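Putative sugar ABC transport system, substrate-binding protein (Bordetella parapertussis, PDB 5IX8) probably binds a carbohydrate as the substrate-binding component of an ABC transport system. Local coordinates at residues Val249-Gly254 / Pro292-Asp297; Val48-Val53 / Gln68-Leu73; Val145-Ala150 / Ala176-Glu181. One frame throughout, in Å; residues are numbered along the deposited sequence.

The chain has the two-lobed fold of a type I periplasmic binding protein, each lobe built on a sheet with strand order 2-1-3-4-5-6. Contact 2 comes first along the chain and belongs to the lobe of strands 17-22 and 47-53. Contact 3 follows, joining loops after strands 142-145 and 172-173 of the other lobe, and contact 1 closes the series at that sheet's opposite edge. Centres of contacts 1 and 3 lie about 21 Å apart; contact 2 is about 30 and 31 Å from them, centre to centre. None touches another: contact 2 lies at the edge of one lobe, contact 3 in loops of the other, contact 1 where the chain passes between lobes.

Contact 1 of 3, residues Val249-Gly254 / Pro292-Asp297; sequences VASEPG and PITVVD
Three backbone hydrogen bonds join the antiparallel segments 249-254 and 292-297. Val249 and Val296 form a hydrogen-bonded pair: Val249 N donates to Val296 O at 2.9 Å in the carbonyl plane, while Val296 N reaches Val249 O at 2.8 Å from above the plane of the Val249 carbonyl, with a nearly straight N-H...O angle of 170°. Beyond the non-hydrogen-bonded pair of Ala250 and Val295, Ser251 N donates to Thr294 O at 2.9 Å.

Where the chains diverge, one water donates to Ser251 O at a short 2.4 Å and accepts from Thr294 N at 3.1 Å; its bond to Pro292 O is weak.

Among the side chains, Ser251 CB rests against Thr294 OG1 at 3.4 Å, with OG1 in the crowded position between backbone N and carbonyl carbon (chi1 59°). The two hydroxyls have partners beyond the segments, Asp310 for Ser251 OG and His304 for Thr294 OG1. Val296 CB lies 3.6 Å from Val249 O, and its CG2 near Ser251 CB.

Pro253, the centre of an inverse gamma turn and the N-cap of helix 254-270, turns the chain out of the sheet. Strand 246-250 leads into that helix, while 292-297 runs from strand 288-290 of the other sheet to strand 295-296, consistent with the hinge of type I periplasmic binding proteins; Gln120, on a third passage, touches Pro253 and bonds weakly to Pro292 O. Strand 295-296 is the antiparallel edge of the mixed sheet, with strand 227-231 flanking 246-250 on its other side. Val249 and Val296 face helix 235-242 through Ile241, whereas Val295, on the other face with Ala250, packs on Val128 of helix 122-135.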
ATOM      1  N   VAL A 249       7.129   8.084  -8.790  1.00 13.32           N
ATOM      2  CA  VAL A 249       6.814   7.279  -7.623  1.00 13.59           C
ATOM      3  C   VAL A 249       5.376   7.560  -7.283  1.00 13.71           C
ATOM      4  O   VAL A 249       5.025   8.704  -6.968  1.00 14.44           O
ATOM      5  CB  VAL A 249       7.708   7.611  -6.409  1.00 13.89           C
ATOM      6  CG1 VAL A 249       7.275   6.752  -5.210  1.00 14.34           C
ATOM      7  CG2 VAL A 249       9.200   7.403  -6.746  1.00 15.03           C
ATOM      8  N   ALA A 250       4.558   6.537  -7.285  1.00 12.40           N
ATOM      9  CA  ALA A 250       3.182   6.761  -6.862  1.00 13.76           C
ATOM     10  C   ALA A 250       3.155   7.030  -5.354  1.00 14.41           C
ATOM     11  O   ALA A 250       3.819   6.334  -4.586  1.00 15.49           O
ATOM     12  CB  ALA A 250       2.323   5.560  -7.242  1.00 15.50           C
ATOM     13  N   SER A 251       2.430   8.073  -4.933  1.00 13.65           N
ATOM     14  CA  SER A 251       2.262   8.342  -3.501  1.00 14.56           C
ATOM     15  C   SER A 251       1.303   7.315  -2.905  1.00 15.30           C
ATOM     16  O   SER A 251       0.236   7.076  -3.461  1.00 18.16           O
ATOM     17  CB  SER A 251       1.712   9.772  -3.291  1.00 16.20           C
ATOM     18  OG  SER A 251       1.250  10.010  -1.955  1.00 17.83           O
ATOM     19  N   GLU A 252       1.682   6.684  -1.793  1.00 13.66           N
ATOM     20  CA  GLU A 252       0.761   5.832  -1.041  1.00 13.92           C
ATOM     21  C   GLU A 252       0.587   6.440   0.343  1.00 15.23           C
ATOM     22  O   GLU A 252       1.465   6.287   1.210  1.00 16.32           O
ATOM     23  CB  GLU A 252       1.281   4.405  -0.961  1.00 14.21           C
ATOM     24  CG  GLU A 252       1.252   3.753  -2.346  1.00 17.44           C
ATOM     25  CD  GLU A 252       1.551   2.261  -2.310  1.00 19.91           C
ATOM     26  OE1 GLU A 252       0.769   1.495  -1.699  1.00 21.02           O
ATOM     27  OE2 GLU A 252       2.585   1.847  -2.881  1.00 20.92           O
ATOM     28  N   PRO A 253      -0.466   7.181   0.568  1.00 16.47           N
ATOM     29  CA  PRO A 253      -0.592   7.988   1.796  1.00 16.59           C
ATOM     30  C   PRO A 253      -1.110   7.178   2.984  1.00 15.32           C
ATOM     31  O   PRO A 253      -2.258   7.272   3.392  1.00 14.58           O
ATOM     32  CB  PRO A 253      -1.574   9.082   1.367  1.00 19.13           C
ATOM     33  CG  PRO A 253      -2.426   8.418   0.384  1.00 19.13           C
ATOM     34  CD  PRO A 253      -1.525   7.496  -0.401  1.00 18.56           C
ATOM     35  N   GLY A 254      -0.220   6.358   3.556  1.00 14.02           N
ATOM     36  CA  GLY A 254      -0.622   5.469   4.637  1.00 12.75           C
ATOM     37  C   GLY A 254      -1.153   6.237   5.836  1.00 12.31           C
ATOM     38  O   GLY A 254      -2.052   5.766   6.530  1.00 11.13           O
ATOM     39  N   PRO A 292      -7.542   9.203  -3.158  1.00 16.81           N
ATOM     40  CA  PRO A 292      -7.136   9.540  -4.527  1.00 18.31           C
ATOM     41  C   PRO A 292      -5.631   9.422  -4.715  1.00 18.86           C
ATOM     42  O   PRO A 292      -4.840   9.609  -3.785  1.00 20.05           O
ATOM     43  CB  PRO A 292      -7.622  10.985  -4.699  1.00 19.17           C
ATOM     44  CG  PRO A 292      -8.822  11.070  -3.810  1.00 20.11           C
ATOM     45  CD  PRO A 292      -8.544  10.151  -2.627  1.00 18.36           C
ATOM     46  N   ILE A 293      -5.241   9.066  -5.935  1.00 18.36           N
ATOM     47  CA  ILE A 293      -3.855   8.754  -6.266  1.00 19.01           C
ATOM     48  C   ILE A 293      -3.179   9.990  -6.834  1.00 19.69           C
ATOM     49  O   ILE A 293      -3.748  10.679  -7.693  1.00 20.88           O
ATOM     50  CB  ILE A 293      -3.786   7.598  -7.267  1.00 19.83           C
ATOM     51  CG1 ILE A 293      -4.307   6.333  -6.590  1.00 20.66           C
ATOM     52  CG2 ILE A 293      -2.347   7.412  -7.768  1.00 19.48           C
ATOM     53  CD1 ILE A 293      -4.798   5.329  -7.569  1.00 21.83           C
ATOM     54  N   THR A 294      -1.975  10.271  -6.353  1.00 19.33           N
ATOM     55  CA  THR A 294      -1.086  11.277  -6.920  1.00 20.14           C
ATOM     56  C   THR A 294       0.264  10.625  -7.203  1.00 19.32           C
ATOM     57  O   THR A 294       0.642   9.631  -6.577  1.00 21.73           O
ATOM     58  CB  THR A 294      -0.905  12.490  -5.977  1.00 23.26           C
ATOM     59  OG1 THR A 294      -0.366  12.046  -4.739  1.00 26.07           O
ATOM     60  CG2 THR A 294      -2.212  13.123  -5.669  1.00 23.26           C
ATOM     61  N   VAL A 295       0.957  11.140  -8.202  1.00 17.43           N
ATOM     62  CA  VAL A 295       2.286  10.661  -8.565  1.00 17.09           C
ATOM     63  C   VAL A 295       3.297  11.739  -8.221  1.00 17.11           C
ATOM     64  O   VAL A 295       3.040  12.931  -8.438  1.00 17.87           O
ATOM     65  CB  VAL A 295       2.347  10.307 -10.059  1.00 20.09           C
ATOM     66  CG1 VAL A 295       3.703   9.815 -10.416  1.00 21.44           C
ATOM     67  CG2 VAL A 295       1.361   9.212 -10.356  1.00 21.85           C
ATOM     68  N   VAL A 296       4.448  11.326  -7.695  1.00 15.32           N
ATOM     69  CA  VAL A 296       5.540  12.247  -7.399  1.00 15.99           C
ATOM     70  C   VAL A 296       6.574  12.109  -8.499  1.00 16.58           C
ATOM     71  O   VAL A 296       6.954  10.980  -8.864  1.00 17.19           O
ATOM     72  CB  VAL A 296       6.152  11.962  -6.018  1.00 15.17           C
ATOM     73  CG1 VAL A 296       7.243  12.995  -5.681  1.00 15.75           C
ATOM     74  CG2 VAL A 296       5.052  11.936  -4.931  1.00 16.32           C
ATOM     75  N   ASP A 297       7.011  13.240  -9.051  1.00 18.06           N
ATOM     76  CA  ASP A 297       8.018  13.242 -10.119  1.00 20.51           C
ATOM     77  C   ASP A 297       8.818  14.534 -10.003  1.00 21.70           C
ATOM     78  O   ASP A 297       8.646  15.289  -9.051  1.00 21.84           O
ATOM     79  CB  ASP A 297       7.355  13.071 -11.491  1.00 23.09           C
ATOM     80  CG  ASP A 297       6.334  14.156 -11.784  1.00 27.20           C
ATOM     81  OD1 ASP A 297       6.489  15.297 -11.298  1.00 27.63           O
ATOM     82  OD2 ASP A 297       5.365  13.872 -12.501  1.00 30.03           O
TER
HETATM   83  O   HOH W   1      -1.685   8.563  -3.756  1.00 23.58           O

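Contact 2 of 3, residues Val48-Val53 / Gln68-Leu73; sequences VVQVAV and QSFKTL
Gln50 reaches the helix because its CG is anti to the backbone N (chi1 -172°) and the chain stays extended beyond, with the terminal amide turned roughly perpendicular to it. On the other side, Phe70 has CG anti to its carbonyl carbon, beside the backbone N, and a second torsion near zero that keeps the ring almost in the plane of CA, CB and CG; its edge is thereby carried toward the strand although the CB itself does not point there. The two segments are the strand and helix of a beta-alpha-beta crossover, in which strand 47-53, at the edge of the parallel sheet, leads through helix 60-73 to strand 77-80. The short segment axes run nearly antiparallel, at 166°, and approach to 9.9 Å.

Near-helical backbone torsions at Val49 interrupt the usual alternation of the strand, so that Val49 and Gln50, though consecutive, both point their CB toward the helix. Val49 supplies the apolar part: its CG1, anti to the backbone N, meets Leu73 CD1 at 4.0 Å, the two side chains crossing obliquely. Leu73 CD1 also borders the Gln50 amide, 4.2 Å from NE2. No hydrogen bond links the segments. Ser69 OG, 4.2 Å from Gln50 OE1, instead bonds to Gln66 O one turn back in the helix, and Phe70 also touches Val75.

The polar part is an edge contact. With amide and ring planes 62° apart, Gln50 OE1 lies in the plane of the Phe70 ring, 3.4 Å from CE1, an approach consistent with a weak attraction between the carbonyl oxygen and the ring's C-H edge.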
ATOM      1  N   VAL A  48      -6.055   2.200  21.119  1.00 14.35           N
ATOM      2  CA  VAL A  48      -5.375   1.199  20.309  1.00 15.48           C
ATOM      3  C   VAL A  48      -4.729   0.230  21.282  1.00 16.33           C
ATOM      4  O   VAL A  48      -3.771   0.576  21.985  1.00 18.35           O
ATOM      5  CB  VAL A  48      -4.343   1.833  19.376  1.00 16.63           C
ATOM      6  CG1 VAL A  48      -3.631   0.747  18.513  1.00 15.27           C
ATOM      7  CG2 VAL A  48      -5.031   2.924  18.532  1.00 17.82           C
ATOM      8  N   VAL A  49      -5.281  -0.976  21.358  1.00 15.77           N
ATOM      9  CA  VAL A  49      -4.822  -1.915  22.378  1.00 17.08           C
ATOM     10  C   VAL A  49      -3.507  -2.571  21.979  1.00 17.82           C
ATOM     11  O   VAL A  49      -2.649  -2.851  22.832  1.00 19.76           O
ATOM     12  CB  VAL A  49      -5.907  -2.969  22.624  1.00 19.56           C
ATOM     13  CG1 VAL A  49      -5.408  -4.036  23.583  1.00 22.26           C
ATOM     14  CG2 VAL A  49      -7.135  -2.283  23.137  1.00 21.20           C
ATOM     15  N   GLN A  50      -3.317  -2.814  20.694  1.00 18.73           N
ATOM     16  CA  GLN A  50      -2.130  -3.517  20.256  1.00 20.07           C
ATOM     17  C   GLN A  50      -1.932  -3.235  18.783  1.00 19.65           C
ATOM     18  O   GLN A  50      -2.912  -3.161  18.033  1.00 18.34           O
ATOM     19  CB  GLN A  50      -2.293  -5.019  20.504  1.00 24.30           C
ATOM     20  CG  GLN A  50      -1.058  -5.792  20.263  1.00 28.05           C
ATOM     21  CD  GLN A  50      -1.254  -7.244  20.592  1.00 32.01           C
ATOM     22  OE1 GLN A  50      -1.573  -8.043  19.721  1.00 34.82           O
ATOM     23  NE2 GLN A  50      -1.064  -7.599  21.860  1.00 33.26           N
ATOM     24  N   VAL A  51      -0.673  -3.076  18.383  1.00 20.38           N
ATOM     25  CA  VAL A  51      -0.265  -3.140  16.985  1.00 19.70           C
ATOM     26  C   VAL A  51       0.664  -4.331  16.848  1.00 19.69           C
ATOM     27  O   VAL A  51       1.669  -4.427  17.567  1.00 21.70           O
ATOM     28  CB  VAL A  51       0.427  -1.859  16.522  1.00 19.03           C
ATOM     29  CG1 VAL A  51       0.810  -1.998  15.067  1.00 18.76           C
ATOM     30  CG2 VAL A  51      -0.478  -0.653  16.736  1.00 19.86           C
ATOM     31  N   ALA A  52       0.307  -5.262  15.973  1.00 16.48           N
ATOM     32  CA  ALA A  52       1.075  -6.476  15.778  1.00 16.29           C
ATOM     33  C   ALA A  52       1.488  -6.575  14.318  1.00 16.87           C
ATOM     34  O   ALA A  52       0.896  -5.923  13.450  1.00 17.31           O
ATOM     35  CB  ALA A  52       0.257  -7.693  16.183  1.00 16.72           C
ATOM     36  N   VAL A  53       2.516  -7.392  14.049  1.00 16.86           N
ATOM     37  CA  VAL A  53       2.976  -7.606  12.676  1.00 17.39           C
ATOM     38  C   VAL A  53       3.018  -9.088  12.359  1.00 17.32           C
ATOM     39  O   VAL A  53       3.395  -9.914  13.197  1.00 18.60           O
ATOM     40  CB  VAL A  53       4.355  -6.972  12.366  1.00 18.16           C
ATOM     41  CG1 VAL A  53       4.306  -5.453  12.565  1.00 18.64           C
ATOM     42  CG2 VAL A  53       5.497  -7.619  13.170  1.00 19.87           C
ATOM     43  N   GLN A  68      -7.082 -13.731  16.705  1.00 19.46           N
ATOM     44  CA  GLN A  68      -7.708 -14.461  17.799  1.00 23.88           C
ATOM     45  C   GLN A  68      -7.428 -13.818  19.148  1.00 24.28           C
ATOM     46  O   GLN A  68      -8.326 -13.735  19.998  1.00 25.91           O
ATOM     47  CB  GLN A  68      -7.231 -15.907  17.771  1.00 26.95           C
ATOM     48  CG  GLN A  68      -7.889 -16.658  16.631  1.00 30.28           C
ATOM     49  CD  GLN A  68      -9.367 -16.858  16.900  1.00 33.38           C
ATOM     50  OE1 GLN A  68      -9.776 -17.104  18.056  1.00 34.02           O
ATOM     51  NE2 GLN A  68     -10.190 -16.732  15.845  1.00 33.67           N
ATOM     52  N   SER A  69      -6.209 -13.325  19.362  1.00 24.19           N
ATOM     53  CA  SER A  69      -5.915 -12.696  20.647  1.00 26.16           C
ATOM     54  C   SER A  69      -6.688 -11.392  20.833  1.00 25.08           C
ATOM     55  O   SER A  69      -6.962 -10.989  21.977  1.00 25.58           O
ATOM     56  CB  SER A  69      -4.420 -12.443  20.787  1.00 27.98           C
ATOM     57  OG  SER A  69      -4.033 -11.380  19.949  1.00 30.99           O
ATOM     58  N   PHE A  70      -7.047 -10.717  19.737  1.00 23.93           N
ATOM     59  CA  PHE A  70      -7.885  -9.526  19.869  1.00 23.87           C
ATOM     60  C   PHE A  70      -9.243  -9.868  20.475  1.00 25.39           C
ATOM     61  O   PHE A  70      -9.849  -9.034  21.159  1.00 24.51           O
ATOM     62  CB  PHE A  70      -8.087  -8.851  18.510  1.00 23.72           C
ATOM     63  CG  PHE A  70      -6.819  -8.303  17.872  1.00 23.27           C
ATOM     64  CD1 PHE A  70      -5.624  -8.182  18.579  1.00 23.10           C
ATOM     65  CD2 PHE A  70      -6.847  -7.882  16.546  1.00 22.09           C
ATOM     66  CE1 PHE A  70      -4.483  -7.666  17.964  1.00 22.78           C
ATOM     67  CE2 PHE A  70      -5.724  -7.354  15.938  1.00 22.00           C
ATOM     68  CZ  PHE A  70      -4.529  -7.266  16.640  1.00 22.32           C
ATOM     69  N   LYS A  71      -9.735 -11.084  20.233  1.00 27.23           N
ATOM     70  CA  LYS A  71     -10.994 -11.526  20.821  1.00 30.07           C
ATOM     71  C   LYS A  71     -10.928 -11.489  22.337  1.00 31.52           C
ATOM     72  O   LYS A  71     -11.852 -11.015  23.006  1.00 32.54           O
ATOM     73  CB  LYS A  71     -11.316 -12.945  20.345  1.00 31.77           C
ATOM     74  CG  LYS A  71     -12.659 -13.117  19.692  1.00 32.39           C
ATOM     75  CD  LYS A  71     -13.120 -14.589  19.688  1.00 33.18           C
ATOM     76  CE  LYS A  71     -12.379 -15.442  18.691  1.00 32.98           C
ATOM     77  NZ  LYS A  71     -12.979 -16.829  18.580  1.00 33.02           N
ATOM     78  N   THR A  72      -9.837 -12.012  22.893  1.00 32.03           N
ATOM     79  CA  THR A  72      -9.657 -12.031  24.330  1.00 32.44           C
ATOM     80  C   THR A  72      -9.424 -10.641  24.890  1.00 31.28           C
ATOM     81  O   THR A  72      -9.751 -10.388  26.051  1.00 31.55           O
ATOM     82  CB  THR A  72      -8.489 -12.945  24.664  1.00 34.29           C
ATOM     83  OG1 THR A  72      -8.552 -14.097  23.810  1.00 35.87           O
ATOM     84  CG2 THR A  72      -8.544 -13.358  26.110  1.00 34.62           C
ATOM     85  N   LEU A  73      -8.854  -9.729  24.099  1.00 29.05           N
ATOM     86  CA  LEU A  73      -8.596  -8.387  24.597  1.00 27.89           C
ATOM     87  C   LEU A  73      -9.820  -7.495  24.520  1.00 27.68           C
ATOM     88  O   LEU A  73      -9.758  -6.348  24.959  1.00 29.33           O
ATOM     89  CB  LEU A  73      -7.450  -7.738  23.823  1.00 28.56           C
ATOM     90  CG  LEU A  73      -6.106  -8.429  24.002  1.00 29.61           C
ATOM     91  CD1 LEU A  73      -5.125  -7.960  22.956  1.00 30.52           C
ATOM     92  CD2 LEU A  73      -5.552  -8.212  25.410  1.00 30.37           C
TER

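Contact 3 of 3, residues Val145-Ala150 / Ala176-Glu181; sequences VVPGAA and AAFRGE. With EDO (1,2-ethanediol), chain E; EDO (1,2-ethanediol), chain F.
Pro147 is the bump of this contact, and its hollow is walled by Ala176, the Ala177 carbonyl and the Phe178 ring. Pro147 CG presses on Ala177 O at 3.3 Å and meets Ala176 CB at 3.7 Å, while Val145 CG1 fills in beside the same methyl. Pro147 CB lies over one face of the Phe178 ring, 3.8 Å from the centroid and 16° off the normal, a CH-pi contact. The ring lies over the proline because Phe178 CG is anti to its carbonyl carbon (chi1 -73°), which also leaves its edge against Ala149 O, 3.6 Å from CD2.

Further on, the chains interlock through small residues. Gly148 O accepts from Arg179 N at 3.1 Å, in the carbonyl plane on a lone pair but with a bent N-H...O angle of 143°, and touches Phe178 CA as well. Ala149 CB then tucks against Gly180 O at 3.3 Å, and Ala150 CB packs on Phe178 CB. One water bridges Val145 O to Ala177 N; another joins Ala150 N to Gly180 O.

Glu181 O and OE1 accept hydrogen bonds from an ethanediol, probably from the crystallisation liquor. These are loops that follow neighbouring parallel strands of a type I periplasmic binding protein, and the second, through Glu181, which touches Ala56 of the other lobe, probably borders the cleft between the lobes, where related proteins bind sugars.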
ATOM      1  N   VAL A 145       9.828  -5.609 -16.329  1.00 11.78           N
ATOM      2  CA  VAL A 145       8.758  -5.685 -15.337  1.00 11.68           C
ATOM      3  C   VAL A 145       9.204  -6.602 -14.201  1.00 11.99           C
ATOM      4  O   VAL A 145       9.498  -7.779 -14.430  1.00 12.66           O
ATOM      5  CB  VAL A 145       7.437  -6.174 -15.951  1.00 12.80           C
ATOM      6  CG1 VAL A 145       6.379  -6.334 -14.843  1.00 14.53           C
ATOM      7  CG2 VAL A 145       6.938  -5.205 -17.074  1.00 14.27           C
ATOM      8  N   VAL A 146       9.276  -6.054 -12.988  1.00 11.19           N
ATOM      9  CA  VAL A 146       9.578  -6.797 -11.758  1.00 11.49           C
ATOM     10  C   VAL A 146       8.288  -6.660 -10.958  1.00 11.39           C
ATOM     11  O   VAL A 146       8.093  -5.627 -10.306  1.00 12.28           O
ATOM     12  CB  VAL A 146      10.795  -6.219 -11.008  1.00 12.90           C
ATOM     13  CG1 VAL A 146      11.029  -6.927  -9.653  1.00 14.10           C
ATOM     14  CG2 VAL A 146      12.060  -6.331 -11.834  1.00 13.08           C
ATOM     15  N   PRO A 147       7.360  -7.622 -11.032  1.00 12.04           N
ATOM     16  CA  PRO A 147       5.970  -7.365 -10.648  1.00 11.21           C
ATOM     17  C   PRO A 147       5.664  -7.544  -9.181  1.00 12.13           C
ATOM     18  O   PRO A 147       4.553  -7.196  -8.758  1.00 13.41           O
ATOM     19  CB  PRO A 147       5.197  -8.430 -11.436  1.00 11.31           C
ATOM     20  CG  PRO A 147       6.133  -9.576 -11.475  1.00 11.00           C
ATOM     21  CD  PRO A 147       7.483  -8.887 -11.777  1.00 11.20           C
ATOM     22  N   GLY A 148       6.578  -8.098  -8.410  1.00 12.03           N
ATOM     23  CA  GLY A 148       6.294  -8.389  -7.034  1.00 11.77           C
ATOM     24  C   GLY A 148       5.969  -9.849  -6.825  1.00 11.60           C
ATOM     25  O   GLY A 148       6.248 -10.720  -7.659  1.00 12.52           O
ATOM     26  N   ALA A 149       5.398 -10.118  -5.650  1.00 10.64           N
ATOM     27  CA  ALA A 149       5.101 -11.477  -5.226  1.00 11.65           C
ATOM     28  C   ALA A 149       3.760 -11.929  -5.797  1.00 11.44           C
ATOM     29  O   ALA A 149       2.886 -11.109  -6.115  1.00 13.02           O
ATOM     30  CB  ALA A 149       5.054 -11.551  -3.713  1.00 13.12           C
ATOM     31  N   ALA A 150       3.594 -13.257  -5.896  1.00 10.67           N
ATOM     32  CA  ALA A 150       2.297 -13.856  -6.185  1.00 11.77           C
ATOM     33  C   ALA A 150       1.476 -14.023  -4.900  1.00 12.43           C
ATOM     34  O   ALA A 150       1.997 -13.924  -3.786  1.00 14.16           O
ATOM     35  CB  ALA A 150       2.478 -15.215  -6.849  1.00 12.40           C
ATOM     36  N   ALA A 176       6.142 -10.992 -16.943  1.00 14.69           N
ATOM     37  CA  ALA A 176       6.254 -10.728 -15.513  1.00 13.20           C
ATOM     38  C   ALA A 176       6.298 -12.048 -14.754  1.00 12.70           C
ATOM     39  O   ALA A 176       5.382 -12.868 -14.865  1.00 15.23           O
ATOM     40  CB  ALA A 176       5.085  -9.878 -15.035  1.00 14.20           C
ATOM     41  N   ALA A 177       7.337 -12.234 -13.955  1.00 10.44           N
ATOM     42  CA  ALA A 177       7.480 -13.441 -13.140  1.00 10.86           C
ATOM     43  C   ALA A 177       7.158 -13.045 -11.692  1.00 10.78           C
ATOM     44  O   ALA A 177       7.919 -12.300 -11.059  1.00 11.00           O
ATOM     45  CB  ALA A 177       8.883 -14.040 -13.273  1.00 12.09           C
ATOM     46  N   PHE A 178       6.066 -13.572 -11.154  1.00 10.31           N
ATOM     47  CA  PHE A 178       5.608 -13.206  -9.816  1.00 10.66           C
ATOM     48  C   PHE A 178       6.274 -14.153  -8.820  1.00 11.82           C
ATOM     49  O   PHE A 178       5.996 -15.357  -8.824  1.00 12.75           O
ATOM     50  CB  PHE A 178       4.090 -13.303  -9.710  1.00 10.52           C
ATOM     51  CG  PHE A 178       3.335 -12.209 -10.438  1.00 11.47           C
ATOM     52  CD1 PHE A 178       3.177 -12.251 -11.824  1.00 12.55           C
ATOM     53  CD2 PHE A 178       2.794 -11.130  -9.733  1.00 11.37           C
ATOM     54  CE1 PHE A 178       2.488 -11.219 -12.495  1.00 12.92           C
ATOM     55  CE2 PHE A 178       2.086 -10.134 -10.377  1.00 12.43           C
ATOM     56  CZ  PHE A 178       1.934 -10.160 -11.769  1.00 12.33           C
ATOM     57  N   ARG A 179       7.187 -13.624  -8.004  1.00 12.52           N
ATOM     58  CA  ARG A 179       8.003 -14.465  -7.141  1.00 14.20           C
ATOM     59  C   ARG A 179       8.670 -13.577  -6.104  1.00 14.40           C
ATOM     60  O   ARG A 179       8.751 -12.358  -6.273  1.00 15.49           O
ATOM     61  CB  ARG A 179       9.080 -15.208  -7.942  1.00 16.19           C
ATOM     62  CG  ARG A 179       9.986 -14.169  -8.618  1.00 19.36           C
ATOM     63  CD  ARG A 179      10.938 -14.739  -9.590  1.00 22.64           C
ATOM     64  NE  ARG A 179      11.987 -15.419  -8.859  1.00 24.80           N
ATOM     65  CZ  ARG A 179      13.250 -15.481  -9.248  1.00 24.11           C
ATOM     66  NH1 ARG A 179      14.092 -16.175  -8.524  1.00 24.62           N
ATOM     67  NH2 ARG A 179      13.655 -14.874 -10.358  1.00 24.52           N
ATOM     68  N   GLY A 180       9.163 -14.215  -5.052  1.00 12.64           N
ATOM     69  CA  GLY A 180       9.846 -13.522  -3.980  1.00 13.57           C
ATOM     70  C   GLY A 180       8.883 -12.938  -2.969  1.00 14.01           C
ATOM     71  O   GLY A 180       7.701 -13.277  -2.926  1.00 15.44           O
ATOM     72  N   GLU A 181       9.420 -12.049  -2.127  1.00 13.74           N
ATOM     73  CA  GLU A 181       8.648 -11.419  -1.059  1.00 13.80           C
ATOM     74  C   GLU A 181       8.769  -9.901  -1.114  1.00 13.40           C
ATOM     75  O   GLU A 181       8.392  -9.217  -0.156  1.00 15.22           O
ATOM     76  CB  GLU A 181       9.059 -11.923   0.325  1.00 16.52           C
ATOM     77  CG  GLU A 181      10.472 -11.598   0.639  1.00 20.02           C
ATOM     78  CD  GLU A 181      10.860 -12.056   2.022  1.00 26.00           C
ATOM     79  OE1 GLU A 181       9.934 -12.246   2.860  1.00 27.64           O
ATOM     80  OE2 GLU A 181      12.081 -12.208   2.277  1.00 28.30           O
TER
HETATM   81  C1  EDO E 503       8.422  -8.918   4.108  1.00 29.12           C
HETATM   82  O1  EDO E 503       8.118 -10.160   3.446  1.00 26.03           O
HETATM   83  C2  EDO E 503       9.362  -8.083   3.242  1.00 30.89           C
HETATM   84  O2  EDO E 503       8.640  -7.612   2.104  1.00 31.66           O
HETATM   85  C1  EDO F 504       9.394 -17.628  -4.858  0.51 17.42           C
HETATM   86  O1  EDO F 504       8.351 -16.858  -4.276  0.51 17.22           O
HETATM   87  C2  EDO F 504       8.807 -18.957  -5.274  0.51 17.64           C
HETATM   88  O2  EDO F 504       8.015 -18.754  -6.453  0.51 17.54           O
HETATM   89  O   HOH W   2       9.677 -10.480 -14.177  1.00 12.69           O
HETATM   90  O   HOH W   3       5.727 -14.916  -4.554  1.00 16.45           O